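Local coordinates for protein xylulose kinase (Bifidobacterium adolescentis ATCC 15703, PDB 3I8B) that probably catalyses the ATP-dependent phosphorylation of D-xylulose to D-xylulose 5-phosphate, as a member of the FGGY family of carbohydrate kinases, at residues A[120-123]-A[124-127]; A[128-131]-A[132-136]. All blocks are in the same frame, centred on the assembly; numbering follows the deposited sequence.

Interaction 1 of 2, residues A[120-123]-A[124-127]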
# COMPACT_ATOMS: atom_id res chain seq x y z
N GLU A 120 4.53 24.85 -17.04
CA GLU A 120 3.54 25.82 -17.49
C GLU A 120 2.14 25.21 -17.51
O GLU A 120 1.16 25.89 -17.22
CB GLU A 120 3.90 26.38 -18.88
CG GLU A 120 4.71 27.65 -18.83
CD GLU A 120 4.08 28.69 -17.91
OE1 GLU A 120 2.83 28.73 -17.82
OE2 GLU A 120 4.83 29.46 -17.27
N ASP A 121 2.06 23.93 -17.86
CA ASP A 121 0.79 23.23 -17.84
C ASP A 121 0.28 23.12 -16.39
O ASP A 121 0.98 22.62 -15.51
CB ASP A 121 0.94 21.84 -18.45
CG ASP A 121 -0.33 21.02 -18.37
OD1 ASP A 121 -1.41 21.58 -18.65
OD2 ASP A 121 -0.25 19.82 -18.03
N PRO A 122 -0.96 23.60 -16.15
CA PRO A 122 -1.52 23.65 -14.79
C PRO A 122 -1.66 22.25 -14.18
O PRO A 122 -1.50 22.09 -12.96
CB PRO A 122 -2.91 24.27 -15.00
CG PRO A 122 -2.94 24.77 -16.42
CD PRO A 122 -1.92 24.02 -17.18
N ILE A 123 -1.94 21.25 -15.00
CA ILE A 123 -2.08 19.88 -14.51
C ILE A 123 -0.73 19.30 -14.06
O ILE A 123 -0.61 18.78 -12.95
CB ILE A 123 -2.75 18.95 -15.55
CG1 ILE A 123 -4.05 19.57 -16.08
CG2 ILE A 123 -3.01 17.57 -14.95
CD1 ILE A 123 -5.18 19.63 -15.07
N ALA A 124 0.28 19.40 -14.92
CA ALA A 124 1.62 18.93 -14.57
C ALA A 124 2.09 19.66 -13.33
O ALA A 124 2.78 19.10 -12.47
CB ALA A 124 2.59 19.19 -15.72
N ARG A 125 1.72 20.94 -13.24
CA ARG A 125 2.15 21.79 -12.14
C ARG A 125 1.45 21.40 -10.83
O ARG A 125 2.07 21.38 -9.77
CB ARG A 125 1.91 23.26 -12.48
CG ARG A 125 2.35 24.23 -11.41
CD ARG A 125 2.40 25.66 -11.92
NE ARG A 125 1.08 26.22 -12.21
CZ ARG A 125 0.68 26.61 -13.41
NH1 ARG A 125 1.51 26.50 -14.44
NH2 ARG A 125 -0.53 27.12 -13.60
N GLY A 126 0.17 21.07 -10.92
CA GLY A 126 -0.59 20.64 -9.76
C GLY A 126 -0.05 19.32 -9.26
O GLY A 126 0.12 19.14 -8.06
N LYS A 127 0.21 18.39 -10.18
CA LYS A 127 0.78 17.10 -9.79
C LYS A 127 2.08 17.31 -9.04
O LYS A 127 2.28 16.73 -7.98
CB LYS A 127 0.99 16.19 -11.00
CG LYS A 127 -0.30 15.66 -11.61
CD LYS A 127 -0.00 14.72 -12.78
CE LYS A 127 -1.29 14.14 -13.35
NZ LYS A 127 -1.15 13.83 -14.81
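D121 caps the start of helix 122-134 by reaching forward to the backbone of A124, the N-cap arrangement in which an aspartate side chain takes up an amide of the first helical turn. Its CG is anti to the backbone N (chi1 176°), which carries the carboxylate along the helix start; OD2 accepts from A124 N at 3.2 Å, the donor standing well above the carboxylate plane. The same oxygen, D121 OD2, also lies 3.7 Å from A124 CB. As the carboxylate sits at the N-terminal end of the helix, its charge would be expected to suit the helix dipole there.

The carbonyls of the first turn are taken up in regular i to i+4 order. D121 O receives R125 N at 2.9 Å, P122 O receives G126 N at 2.8 Å, and I123 O receives K127 N at 2.9 Å, the last bond being the straightest.

R125 folds back over the helix start, its chain bent at chi3 (69°). NH1 meets E120 O at 2.9 Å in a weak bond, the oxygen lying at the edge of the guanidinium, while P122 CA rests over one face. The stronger partner of NH1 is P119 O, and NE bonds to G110 O, so the guanidinium ties together backbone carbonyls from both the connection before the helix and the end of the preceding helix. The E120 carboxylate stays beyond salt-bridge range, with OE1 4.3 Å from R125 NH1. On another side of the helix the extended K127 chain passes I123, with CE 4.2 Å from I123 CG2.

Within the FGGY N-terminal domain, this first turn lies against helix 99-110: I123 packs on I106 and E107, and K127 also reaches I106.

Interaction 2 of 2, residues A[128-131]-A[132-136]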
# COMPACT_ATOMS: atom_id res chain seq x y z
N GLN A 128 2.96 18.16 -9.57
CA GLN A 128 4.25 18.41 -8.95
C GLN A 128 4.13 19.03 -7.57
O GLN A 128 4.91 18.71 -6.66
CB GLN A 128 5.09 19.31 -9.86
CG GLN A 128 6.27 19.97 -9.17
CD GLN A 128 7.17 20.70 -10.15
OE1 GLN A 128 7.48 20.18 -11.23
NE2 GLN A 128 7.58 21.91 -9.78
N ARG A 129 3.17 19.93 -7.40
CA ARG A 129 2.95 20.59 -6.12
C ARG A 129 2.42 19.62 -5.05
O ARG A 129 2.75 19.75 -3.86
CB ARG A 129 2.01 21.79 -6.27
CG ARG A 129 2.70 23.04 -6.85
CD ARG A 129 1.66 24.08 -7.32
NE ARG A 129 2.31 25.30 -7.81
CZ ARG A 129 1.69 26.29 -8.44
NH1 ARG A 129 0.38 26.22 -8.67
NH2 ARG A 129 2.37 27.36 -8.84
N TRP A 130 1.61 18.66 -5.47
CA TRP A 130 1.14 17.61 -4.56
C TRP A 130 2.28 16.71 -4.11
O TRP A 130 2.44 16.43 -2.92
CB TRP A 130 0.02 16.77 -5.20
CG TRP A 130 -1.32 17.41 -5.08
CD1 TRP A 130 -2.03 18.06 -6.07
CD2 TRP A 130 -2.12 17.50 -3.89
NE1 TRP A 130 -3.22 18.53 -5.56
CE2 TRP A 130 -3.29 18.21 -4.23
CE3 TRP A 130 -1.95 17.05 -2.58
CZ2 TRP A 130 -4.30 18.47 -3.29
CZ3 TRP A 130 -2.95 17.32 -1.65
CH2 TRP A 130 -4.11 18.02 -2.01
N VAL A 131 3.08 16.26 -5.07
CA VAL A 131 4.23 15.42 -4.75
C VAL A 131 5.17 16.10 -3.74
O VAL A 131 5.56 15.50 -2.73
CB VAL A 131 4.96 14.99 -6.05
CG1 VAL A 131 6.31 14.30 -5.75
CG2 VAL A 131 4.06 14.08 -6.85
N LYS A 132 5.51 17.37 -3.99
CA LYS A 132 6.36 18.14 -3.07
C LYS A 132 5.70 18.39 -1.71
O LYS A 132 6.37 18.39 -0.68
CB LYS A 132 6.84 19.45 -3.71
CG LYS A 132 7.79 19.26 -4.90
CD LYS A 132 8.24 20.59 -5.53
CE LYS A 132 7.03 21.47 -5.87
NZ LYS A 132 7.19 22.47 -7.02
N ALA A 133 4.38 18.59 -1.70
CA ALA A 133 3.64 18.87 -0.46
C ALA A 133 3.55 17.66 0.48
O ALA A 133 3.80 17.78 1.69
CB ALA A 133 2.23 19.40 -0.79
N VAL A 134 3.19 16.49 -0.06
CA VAL A 134 2.90 15.32 0.78
C VAL A 134 3.44 14.00 0.23
O VAL A 134 3.19 12.94 0.82
CB VAL A 134 1.38 15.14 1.02
CG1 VAL A 134 0.80 16.31 1.79
CG2 VAL A 134 0.66 14.91 -0.29
N GLY A 135 4.14 14.04 -0.90
CA GLY A 135 4.76 12.85 -1.46
C GLY A 135 4.07 12.18 -2.64
O GLY A 135 4.72 11.43 -3.39
N SER A 136 2.77 12.41 -2.82
CA SER A 136 2.03 11.73 -3.87
C SER A 136 1.02 12.62 -4.59
O SER A 136 0.42 13.53 -4.00
CB SER A 136 1.28 10.50 -3.32
OG SER A 136 2.10 9.68 -2.50
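W130 and V134, one turn apart, lie side by side and point the same way from helix 122-134. V134 CG2 approaches the edge of the indole, near the ring plane, and touches W130 CE3 at 4.1 Å. V134 CG2 sits between the backbone N and the carbonyl carbon of its own residue (chi1 -63° for CG1) and lies 3.5 Å from W130 O. The indole NE1 is satisfied by L105 O of helix 99-110, while L216 of helix 214-225 touches both W130 and V134.

Elsewhere on the helix, Q128 and K132 cross at a slant. K132 bends at chi3 (-53°), turning its CE toward the Q128 chain, 3.7 Å from Q128 CG. The CB of R129 is directed away from the following turn, and its guanidinium forms a salt bridge with E118 as well as bonds to the carbonyls of L109 and A112.

The helix here ends in a common glycine-terminated C-cap: K132 N, A133 N and V134 N still bond to the carbonyls four residues earlier, and G135, the first residue to leave helical angles, has a positive phi (102°), while G135 N donates to V131 O at 2.7 Å. Past this glycine the chain doubles back beside the last turn: S136 O comes to 3.5 Å from W130 CB, oblique to the indole, and this buried carbonyl has no polar partner in the model. V131 CG2 lies 4.1 Å from S136 C. The S136 hydroxyl is bonded to G316 N of strand 315-318, and its side chain lies about 7 Å from that of H75, a predicted substrate-binding residue.

Interactions 1 and 2 follow one another directly along the chain and take the two ends of the same helix, 122-134, in the FGGY N-terminal domain. Their centres are 12 Å apart, with interaction 1, at the N-terminal end, about 25 Å from the centre of the chain and interaction 2 about 17 Å from it. The helix therefore runs inward from the periphery. Helix 99-110 accompanies both: it meets side chains of 120-127 and accepts a bond from 128-136. At the inner end S136 contacts strand 315-318 of the seven-stranded sheet, which brings the N-terminal FGGY domain against the C-terminal one near the predicted substrate residue H75, whereas interaction 1 is remote from such sites.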